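Local structure of N-acetylglucosamine-6-phosphate deacetylase (Mycobacterium smegmatis, 6FV4) at residues B[81-85]-B[86-90]; B[271-274]-B[275-279]; B[288-292]-B[293-297]; B[326-329]-B[330-334]; B[347-350]-B[351-355]. The protein probably removes the acetyl group from N-acetylglucosamine-6-phosphate, as a metal-dependent hydrolase of the NagA family in mycobacterial carbohydrate metabolism. The protein carries 1 engineered substitution. One frame throughout, in Å; residues are numbered along the deposited sequence.

In the fold
All five contacts are local, made within continuous stretches of the amidohydrolase family region, and they differ with their depth. Contact 5 is the buried one, a wide helical turn about 9 Å from the centre of the chain. Contact 4, on helix 324-334, is partly buried and leans on helix 339-357, where Phe328 packs against Val347 and Ala350. Contact 2, the turn leading into strand 278-281, lies nearer the surface and is joined to contact 5 through the amide of Asn353. Contacts 1 and 3 lie on the same side of the chain's centre, without touching: a partly buried, water-bridged helix start and a surface sulfur-aromatic pair on an outer strand of a three-stranded sheet.

Contact 1: B[81-85]-B[86-90]; sequences FSAAT and DDETA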
# COMPACT_ATOMS: atom_id res chain seq x y z
N PHE B 81 -15.82 -6.66 28.89
CA PHE B 81 -16.44 -5.34 29.04
C PHE B 81 -17.94 -5.39 28.75
O PHE B 81 -18.71 -4.68 29.40
CB PHE B 81 -15.76 -4.30 28.15
CG PHE B 81 -14.36 -3.97 28.56
CD1 PHE B 81 -14.07 -3.62 29.87
CD2 PHE B 81 -13.32 -4.04 27.64
CE1 PHE B 81 -12.77 -3.34 30.25
CE2 PHE B 81 -12.02 -3.75 28.01
CZ PHE B 81 -11.73 -3.40 29.31
N SER B 82 -18.37 -6.26 27.82
CA SER B 82 -19.80 -6.39 27.54
C SER B 82 -20.63 -6.83 28.75
O SER B 82 -21.86 -6.70 28.72
CB SER B 82 -20.02 -7.36 26.39
OG SER B 82 -19.58 -8.66 26.74
N ALA B 83 -19.99 -7.35 29.81
CA ALA B 83 -20.70 -7.63 31.06
C ALA B 83 -21.11 -6.35 31.77
O ALA B 83 -22.14 -6.31 32.46
CB ALA B 83 -19.83 -8.48 31.98
N ALA B 84 -20.30 -5.29 31.64
CA ALA B 84 -20.56 -3.99 32.24
C ALA B 84 -20.76 -4.10 33.75
O ALA B 84 -21.71 -3.56 34.31
CB ALA B 84 -21.76 -3.30 31.58
N THR B 85 -19.86 -4.83 34.40
CA THR B 85 -19.85 -4.96 35.84
C THR B 85 -18.49 -4.53 36.37
O THR B 85 -17.47 -4.63 35.67
CB THR B 85 -20.17 -6.40 36.30
OG1 THR B 85 -19.09 -7.28 35.94
CG2 THR B 85 -21.46 -6.90 35.68
N ASP B 86 -18.48 -4.06 37.62
CA ASP B 86 -17.23 -3.62 38.24
C ASP B 86 -16.21 -4.74 38.31
O ASP B 86 -15.00 -4.50 38.17
CB ASP B 86 -17.50 -3.07 39.64
CG ASP B 86 -18.25 -1.75 39.63
OD1 ASP B 86 -18.22 -1.07 38.58
OD2 ASP B 86 -18.86 -1.39 40.65
N ASP B 87 -16.67 -5.97 38.50
CA ASP B 87 -15.75 -7.09 38.66
C ASP B 87 -15.13 -7.49 37.32
O ASP B 87 -13.92 -7.73 37.23
CB ASP B 87 -16.50 -8.26 39.30
CG ASP B 87 -15.74 -9.56 39.23
OD1 ASP B 87 -14.51 -9.57 39.47
OD2 ASP B 87 -16.38 -10.59 38.93
N GLU B 88 -15.94 -7.56 36.26
CA GLU B 88 -15.38 -7.93 34.96
C GLU B 88 -14.49 -6.82 34.41
O GLU B 88 -13.42 -7.10 33.88
CB GLU B 88 -16.50 -8.28 33.99
CG GLU B 88 -17.34 -9.43 34.48
CD GLU B 88 -17.50 -10.55 33.49
OE1 GLU B 88 -16.67 -10.67 32.56
OE2 GLU B 88 -18.47 -11.33 33.65
N THR B 89 -14.92 -5.57 34.54
CA THR B 89 -14.10 -4.47 34.06
C THR B 89 -12.79 -4.38 34.83
O THR B 89 -11.73 -4.15 34.25
CB THR B 89 -14.87 -3.16 34.13
OG1 THR B 89 -16.00 -3.26 33.27
CG2 THR B 89 -13.99 -1.98 33.67
N ALA B 90 -12.85 -4.59 36.15
CA ALA B 90 -11.64 -4.51 36.96
C ALA B 90 -10.61 -5.56 36.54
O ALA B 90 -9.41 -5.29 36.50
CB ALA B 90 -11.96 -4.64 38.44
O HOH W 1 -17.68 -5.36 32.56
O HOH W 2 -20.04 -9.96 36.14
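The backbone turns from the 3-10 segment 81-83 into helix 86-98, and the first helical turn closes with a bond from Thr89 N to Thr85 O (2.9 Å), nearly straight at 168°. Thr85 is the N-cap. Its OG1 stands between the backbone N and the carbonyl carbon (chi1 68°), from where it accepts from Glu88 N at 3.2 Å and occupies an amide that has no helical carbonyl before it. The Glu88 side chain folds back, bent at chi2, laying CD against the Ala83 methyl CB at 3.5 Å. One water joins Thr85 OG1 to Glu88 OE2, while OE1 of the same carboxylate accepts from Asn80 N. A second water accepts from Thr85 N and donates to Thr89 OG1 at 2.8 Å. Thr89 meets the Phe81 ring at its edge, CG2 lying 3.9 Å from CE1. Asp86 and Asp87, negative charges at the helix start that probably favour its dipole, pair with Arg125 and Arg91. Phe81 also bonds through its backbone to His74, a zinc ligand on strand 63-76, and packs on Ile132, whereas Thr89 OG1 reaches Gln126, so the helix start lies between strand 63-76 and the end of helix 113-129 with the loop after it.

Contact 2: B[271-274]-B[275-279]; sequences QTVG and PERLS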
# COMPACT_ATOMS: atom_id res chain seq x y z
N GLN B 271 4.08 1.39 5.13
CA GLN B 271 4.73 2.02 3.99
C GLN B 271 3.76 2.94 3.25
O GLN B 271 4.13 4.04 2.83
CB GLN B 271 5.32 0.92 3.08
CG GLN B 271 6.13 1.35 1.89
CD GLN B 271 6.71 0.15 1.09
OE1 GLN B 271 6.39 -1.02 1.34
NE2 GLN B 271 7.59 0.46 0.13
N THR B 272 2.50 2.53 3.12
CA THR B 272 1.50 3.33 2.40
C THR B 272 1.07 4.57 3.17
O THR B 272 1.07 5.68 2.63
CB THR B 272 0.27 2.47 2.07
OG1 THR B 272 0.67 1.28 1.39
CG2 THR B 272 -0.70 3.23 1.17
N VAL B 273 0.69 4.43 4.44
CA VAL B 273 0.01 5.55 5.11
C VAL B 273 0.97 6.45 5.87
O VAL B 273 0.59 7.59 6.20
CB VAL B 273 -1.10 5.07 6.06
CG1 VAL B 273 -2.05 4.18 5.33
CG2 VAL B 273 -0.51 4.34 7.29
N GLY B 274 2.18 6.00 6.16
CA GLY B 274 3.15 6.80 6.87
C GLY B 274 3.14 6.53 8.37
O GLY B 274 2.33 5.74 8.86
N PRO B 275 4.02 7.21 9.12
CA PRO B 275 4.16 6.91 10.55
C PRO B 275 3.04 7.45 11.43
O PRO B 275 2.94 7.03 12.59
CB PRO B 275 5.50 7.58 10.92
CG PRO B 275 6.08 8.11 9.60
CD PRO B 275 4.93 8.28 8.68
N GLU B 276 2.20 8.36 10.92
CA GLU B 276 1.17 9.03 11.71
C GLU B 276 -0.20 8.38 11.62
O GLU B 276 -1.11 8.81 12.33
CB GLU B 276 0.98 10.48 11.26
CG GLU B 276 1.75 11.49 12.06
CD GLU B 276 3.19 11.10 12.17
OE1 GLU B 276 3.76 11.18 13.28
OE2 GLU B 276 3.75 10.68 11.14
N ARG B 277 -0.40 7.42 10.72
CA ARG B 277 -1.75 7.08 10.31
C ARG B 277 -2.12 5.63 10.59
O ARG B 277 -3.16 5.17 10.11
CB ARG B 277 -1.96 7.41 8.83
CG ARG B 277 -1.90 8.90 8.50
CD ARG B 277 -2.43 9.15 7.09
NE ARG B 277 -3.58 8.31 6.85
CZ ARG B 277 -3.91 7.72 5.70
NH1 ARG B 277 -3.16 7.88 4.61
NH2 ARG B 277 -4.98 6.94 5.66
N LEU B 278 -1.34 4.91 11.39
CA LEU B 278 -1.68 3.55 11.80
C LEU B 278 -1.69 3.46 13.32
O LEU B 278 -0.78 3.96 13.99
CB LEU B 278 -0.72 2.50 11.21
CG LEU B 278 -1.20 1.05 11.44
CD1 LEU B 278 -0.77 0.17 10.27
CD2 LEU B 278 -0.66 0.46 12.73
N SER B 279 -2.73 2.82 13.85
CA SER B 279 -2.86 2.52 15.27
C SER B 279 -2.74 1.01 15.49
O SER B 279 -3.44 0.23 14.84
CB SER B 279 -4.23 2.97 15.81
OG SER B 279 -4.38 4.36 15.73
O HOH W 3 1.65 9.31 8.18
O HOH W 4 1.93 4.53 11.28
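Val273 covers one face of the Arg277 guanidinium, with CB 3.7 Å above its plane and offset toward the rim, while its nitrogens are taken by backbone carbonyls: NE donates to Val250 O and NH1 to Thr245 O. This is the helix-to-strand link of a beta-alpha-beta unit, in which helix 263-273 ends and a type I turn from Gly274 to Arg277 leads into strand 278-281. The arginine chain, bent at chi3 (40°), curls back over the helix end, and its CD lies 3.5 Å from Val273 O. The valine CG1 lies by the same guanidinium, and CG2 packs on Arg277 CB at 3.7 Å and more loosely on Leu278 CB. Gly274 leaves the helix with a positive phi of 95°. Glu276 forms a salt bridge with Arg348 of helix 339-357. On the helix, Thr272 OG1 is hydrogen-bonded to Thr272 OG1 of the second subunit, and Gln271 of that subunit packs on Arg277, so this helix end belongs to the dimer interface. Two waters complete the turn: one donates to Val273 O (2.8 Å) and accepts from Glu276 N (3.0 Å), and the other donates to Gly274 O at 2.7 Å.

Contact 3: B[288-292]-B[293-297]; sequences TGMSD and GVYRL
Met290 and Tyr295 form the tight part of the contact. The thioether runs over one face of the ring, its SD 4.2 Å from the ring centroid and only 10° off the normal, and the terminal methyl CE reaches in to 3.6 Å from that centroid, making a CH-pi contact as well. The bend at chi3 (87°) is what turns CE down onto the ring beside CD1 and CE1. Met290 and Tyr295 run past each other in opposite directions, which carries the phenol back toward the loop, where OH donates to Ser291 O at 2.8 Å. That donor sits well above the carbonyl plane, 56° out of it, while the carbonyl oxygen itself lies at the ring edge. On the inner side SD also touches Leu297 CD1 at 4.1 Å, and this leucine is buried against Ala287. The outer side is looser: Ser291 and Asp292 are exposed, and the Asp292 carboxylate turns away to accept from Ala306 N. Gly293 is extended, with positive phi. Gly293 and Tyr295 pair through their backbones with Val304 and Ile302 of strand 300-305. The arrangement is a Met-aromatic contact between the loop 288-292 and strand 293-297, an outermost strand, within this chain, of a three-stranded antiparallel sheet.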
# COMPACT_ATOMS: atom_id res chain seq x y z
N THR B 288 -7.65 -13.25 27.10
CA THR B 288 -6.31 -12.70 27.04
C THR B 288 -5.63 -12.73 28.41
O THR B 288 -6.20 -12.28 29.41
CB THR B 288 -6.36 -11.27 26.52
OG1 THR B 288 -7.04 -11.26 25.25
CG2 THR B 288 -4.95 -10.69 26.36
N GLY B 289 -4.41 -13.27 28.45
CA GLY B 289 -3.61 -13.30 29.66
C GLY B 289 -3.92 -14.42 30.63
O GLY B 289 -3.32 -14.46 31.71
N MET B 290 -4.83 -15.32 30.29
CA MET B 290 -5.16 -16.42 31.19
C MET B 290 -4.29 -17.63 30.90
O MET B 290 -3.87 -17.87 29.76
CB MET B 290 -6.63 -16.81 31.05
CG MET B 290 -7.58 -15.66 31.35
SD MET B 290 -9.27 -16.23 31.25
CE MET B 290 -9.48 -16.82 32.92
N SER B 291 -4.01 -18.40 31.95
CA SER B 291 -3.27 -19.64 31.82
C SER B 291 -4.08 -20.66 31.03
O SER B 291 -5.30 -20.52 30.83
CB SER B 291 -2.95 -20.22 33.20
OG SER B 291 -2.28 -19.27 34.01
N ASP B 292 -3.39 -21.70 30.58
CA ASP B 292 -4.06 -22.79 29.89
C ASP B 292 -5.16 -23.38 30.77
O ASP B 292 -5.00 -23.52 31.98
CB ASP B 292 -3.05 -23.87 29.49
CG ASP B 292 -2.32 -23.54 28.21
OD1 ASP B 292 -2.30 -22.35 27.82
OD2 ASP B 292 -1.77 -24.47 27.57
N GLY B 293 -6.28 -23.70 30.15
CA GLY B 293 -7.40 -24.27 30.87
C GLY B 293 -8.69 -24.01 30.13
O GLY B 293 -8.72 -23.44 29.04
N VAL B 294 -9.78 -24.46 30.75
CA VAL B 294 -11.11 -24.26 30.22
C VAL B 294 -11.84 -23.30 31.15
O VAL B 294 -11.70 -23.39 32.38
CB VAL B 294 -11.87 -25.59 30.06
CG1 VAL B 294 -13.26 -25.35 29.47
CG2 VAL B 294 -11.08 -26.55 29.18
N TYR B 295 -12.58 -22.37 30.57
CA TYR B 295 -13.11 -21.25 31.33
C TYR B 295 -14.51 -20.91 30.84
O TYR B 295 -14.79 -20.98 29.64
CB TYR B 295 -12.22 -20.01 31.22
CG TYR B 295 -10.82 -20.20 31.73
CD1 TYR B 295 -10.54 -20.12 33.09
CD2 TYR B 295 -9.76 -20.42 30.85
CE1 TYR B 295 -9.25 -20.28 33.57
CE2 TYR B 295 -8.46 -20.58 31.31
CZ TYR B 295 -8.21 -20.51 32.68
OH TYR B 295 -6.93 -20.65 33.16
N ARG B 296 -15.36 -20.51 31.78
CA ARG B 296 -16.67 -19.98 31.47
C ARG B 296 -16.55 -18.46 31.36
O ARG B 296 -16.38 -17.77 32.37
CB ARG B 296 -17.67 -20.36 32.56
CG ARG B 296 -19.09 -19.93 32.27
CD ARG B 296 -19.53 -20.36 30.87
NE ARG B 296 -20.98 -20.20 30.70
CZ ARG B 296 -21.65 -20.58 29.62
NH1 ARG B 296 -21.01 -21.14 28.60
NH2 ARG B 296 -22.97 -20.39 29.57
N LEU B 297 -16.66 -17.93 30.14
CA LEU B 297 -16.47 -16.51 29.88
C LEU B 297 -17.68 -16.00 29.10
O LEU B 297 -17.80 -16.25 27.90
CB LEU B 297 -15.17 -16.26 29.10
CG LEU B 297 -13.90 -16.75 29.79
CD1 LEU B 297 -12.64 -16.54 28.91
CD2 LEU B 297 -13.76 -16.09 31.16

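Contact 4: B[326-329]-B[330-334]; sequences QVFR and LAVAH
Phe328 and Val332, one helical turn apart, make the side-chain contact: the valine branch CG2 sits over one face of the ring, toward its rim, 4.0 Å from Phe328 CE2. It is a CH-pi approach over the face. The ring reaches it because Phe328 CG is anti to the backbone N (chi1 -177°), which carries the side chain out from the helix and along the flank taken by Val332. The same CG2 also rests 3.2 Å from Phe328 O, the carbonyl that accepts from Val332 N at 2.9 Å. Three further i to i+4 bonds frame this pair. Ala331 N bonds to Val327 O at 2.7 Å and Leu330 N to Gln326 O at 2.9 Å, while the bond from Ala333 N to Arg329 O is more bent, at 142°. On the exposed flank, Leu330 CB and CG cover Gln326 O, while the Gln326 side chain turns away, its OE1 bonded to Thr323 OG1. Farther out, the Phe328 ring meets that of Phe68 with planes about 40° apart, and Val332 packs on Ala342 and Ala346. Helix 324-334 thus sets Phe328 and Val332 against helix 339-357, with Ala331 touching Tyr266 of helix 263-273 and Phe68 belonging to strand 63-76.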
# COMPACT_ATOMS: atom_id res chain seq x y z
N GLN B 326 2.53 -7.29 23.43
CA GLN B 326 2.87 -8.22 22.36
C GLN B 326 2.82 -7.55 21.00
O GLN B 326 3.70 -7.78 20.16
CB GLN B 326 1.94 -9.44 22.39
CG GLN B 326 2.21 -10.41 23.53
CD GLN B 326 1.07 -11.39 23.75
OE1 GLN B 326 0.16 -11.11 24.52
NE2 GLN B 326 1.13 -12.55 23.10
N VAL B 327 1.81 -6.72 20.74
CA VAL B 327 1.73 -6.11 19.42
C VAL B 327 2.84 -5.08 19.23
O VAL B 327 3.39 -4.96 18.12
CB VAL B 327 0.34 -5.50 19.16
CG1 VAL B 327 -0.75 -6.56 19.35
CG2 VAL B 327 0.11 -4.31 20.04
N PHE B 328 3.20 -4.36 20.29
CA PHE B 328 4.33 -3.44 20.23
C PHE B 328 5.61 -4.17 19.82
O PHE B 328 6.33 -3.73 18.92
CB PHE B 328 4.52 -2.76 21.59
CG PHE B 328 5.63 -1.72 21.62
CD1 PHE B 328 5.40 -0.42 21.21
CD2 PHE B 328 6.90 -2.05 22.07
CE1 PHE B 328 6.42 0.55 21.26
CE2 PHE B 328 7.92 -1.09 22.10
CZ PHE B 328 7.68 0.21 21.70
N ARG B 329 5.90 -5.29 20.49
CA ARG B 329 7.11 -6.04 20.22
C ARG B 329 7.08 -6.65 18.82
O ARG B 329 8.10 -6.66 18.12
CB ARG B 329 7.28 -7.12 21.29
CG ARG B 329 8.53 -7.96 21.24
CD ARG B 329 8.69 -8.81 22.52
NE ARG B 329 7.43 -9.40 22.99
CZ ARG B 329 6.83 -9.10 24.15
NH1 ARG B 329 7.37 -8.22 24.98
NH2 ARG B 329 5.69 -9.70 24.47
N LEU B 330 5.91 -7.12 18.37
CA LEU B 330 5.79 -7.62 16.99
C LEU B 330 5.88 -6.48 15.98
O LEU B 330 6.48 -6.64 14.90
CB LEU B 330 4.48 -8.39 16.83
CG LEU B 330 4.49 -9.80 17.43
CD1 LEU B 330 3.12 -10.47 17.38
CD2 LEU B 330 5.57 -10.66 16.70
N ALA B 331 5.31 -5.32 16.30
CA ALA B 331 5.46 -4.16 15.43
C ALA B 331 6.93 -3.79 15.23
O ALA B 331 7.37 -3.51 14.11
CB ALA B 331 4.68 -2.97 16.01
N VAL B 332 7.72 -3.78 16.32
CA VAL B 332 9.14 -3.44 16.22
C VAL B 332 9.88 -4.50 15.41
O VAL B 332 10.81 -4.20 14.64
CB VAL B 332 9.75 -3.29 17.62
CG1 VAL B 332 11.26 -3.06 17.53
CG2 VAL B 332 9.09 -2.14 18.41
N ALA B 333 9.48 -5.77 15.56
CA ALA B 333 10.19 -6.86 14.90
C ALA B 333 9.89 -6.90 13.41
O ALA B 333 10.78 -7.23 12.60
CB ALA B 333 9.82 -8.18 15.56
N HIS B 334 8.67 -6.57 13.02
CA HIS B 334 8.23 -6.80 11.65
C HIS B 334 8.09 -5.54 10.82
O HIS B 334 7.67 -5.63 9.66
CB HIS B 334 6.90 -7.56 11.65
CG HIS B 334 7.01 -8.96 12.16
ND1 HIS B 334 7.81 -9.91 11.56
CD2 HIS B 334 6.43 -9.57 13.22
CE1 HIS B 334 7.72 -11.05 12.23
NE2 HIS B 334 6.88 -10.87 13.24

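Contact 5: B[347-350]-B[351-355]; sequences VRQA and CVNPA
Asn353 lies against Arg348 O with most of its side chain. CB begins 3.3 Å from that oxygen, and CG comes closer still, to 3.0 Å. With CG beside the backbone N (chi1 -58°), the amide is set back along the helix. OD1 passes near Arg348 CB and has a weak bond from Arg356 NH2. ND2 lies alongside Gln349, 4.0 Å from its CG, and donates to Pro275 O in the turn and Leu278 O at the start of strand 278-281. The Asn353 and Gln349 side chains point the same way, but their amide planes stand 71° apart, and Gln349 OE1 goes instead to Tyr266 OH. At 348-350 the helix is widened: Asn353 N donates to Arg348 O, five residues back, at 2.7 Å and 164°, in the carbonyl plane. Val352 N makes only weak bonds, to Val347 O and Arg348 O. Pro354 follows and has no N-H to give, so Gln349 O faces its CD at 3.3 Å and the helix kinks. On the other flank Cys351 SG packs 4.2 Å from Val347 CG1, while Val347 and Ala350 lean on Phe328 of helix 324-334 and on strand 63-76. The pi-type turn and proline kink leave one strong backbone bond, Asn353 N to Arg348 O, to close the wide turn in this buried helix, and the Asn353 amide adds two donors that tie the helix to the turn and start of strand 278-281.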
# COMPACT_ATOMS: atom_id res chain seq x y z
N VAL B 347 6.26 3.45 18.87
CA VAL B 347 5.71 4.35 19.89
C VAL B 347 4.62 5.24 19.29
O VAL B 347 3.59 5.49 19.93
CB VAL B 347 6.84 5.17 20.54
CG1 VAL B 347 6.25 6.38 21.28
CG2 VAL B 347 7.60 4.31 21.51
N ARG B 348 4.82 5.73 18.07
CA ARG B 348 3.76 6.47 17.40
C ARG B 348 2.52 5.60 17.21
O ARG B 348 1.39 6.04 17.47
CB ARG B 348 4.25 6.98 16.05
CG ARG B 348 4.96 8.32 16.11
CD ARG B 348 5.87 8.49 14.91
NE ARG B 348 6.14 9.91 14.61
CZ ARG B 348 7.14 10.61 15.12
NH1 ARG B 348 8.00 10.05 15.97
NH2 ARG B 348 7.30 11.89 14.79
N GLN B 349 2.70 4.36 16.76
CA GLN B 349 1.55 3.53 16.43
C GLN B 349 0.83 3.00 17.66
O GLN B 349 -0.37 2.72 17.59
CB GLN B 349 1.99 2.35 15.56
CG GLN B 349 2.49 2.79 14.20
CD GLN B 349 2.98 1.63 13.39
OE1 GLN B 349 3.37 0.60 13.95
NE2 GLN B 349 2.93 1.76 12.06
N ALA B 350 1.54 2.81 18.78
CA ALA B 350 0.93 2.20 19.96
C ALA B 350 0.53 3.22 21.01
O ALA B 350 -0.19 2.86 21.96
CB ALA B 350 1.89 1.19 20.60
N CYS B 351 0.99 4.48 20.88
CA CYS B 351 0.81 5.50 21.89
C CYS B 351 0.23 6.79 21.32
O CYS B 351 -0.82 7.26 21.79
CB CYS B 351 2.14 5.80 22.61
SG CYS B 351 3.13 4.34 23.12
N VAL B 352 0.86 7.39 20.32
CA VAL B 352 0.45 8.73 19.89
C VAL B 352 -0.70 8.69 18.90
O VAL B 352 -1.72 9.36 19.08
CB VAL B 352 1.65 9.51 19.32
CG1 VAL B 352 1.20 10.93 18.97
CG2 VAL B 352 2.80 9.53 20.31
N ASN B 353 -0.55 7.92 17.82
CA ASN B 353 -1.59 7.88 16.79
C ASN B 353 -2.94 7.49 17.34
O ASN B 353 -3.94 8.12 16.96
CB ASN B 353 -1.18 6.92 15.66
CG ASN B 353 0.14 7.31 15.01
OD1 ASN B 353 0.64 8.40 15.23
ND2 ASN B 353 0.71 6.41 14.21
N PRO B 354 -3.07 6.44 18.17
CA PRO B 354 -4.42 6.08 18.64
C PRO B 354 -5.01 7.12 19.58
O PRO B 354 -6.23 7.33 19.55
CB PRO B 354 -4.21 4.73 19.33
CG PRO B 354 -2.76 4.63 19.59
CD PRO B 354 -2.08 5.42 18.54
N ALA B 355 -4.20 7.72 20.44
CA ALA B 355 -4.74 8.74 21.34
C ALA B 355 -5.24 9.94 20.54
O ALA B 355 -6.29 10.52 20.86
CB ALA B 355 -3.68 9.17 22.36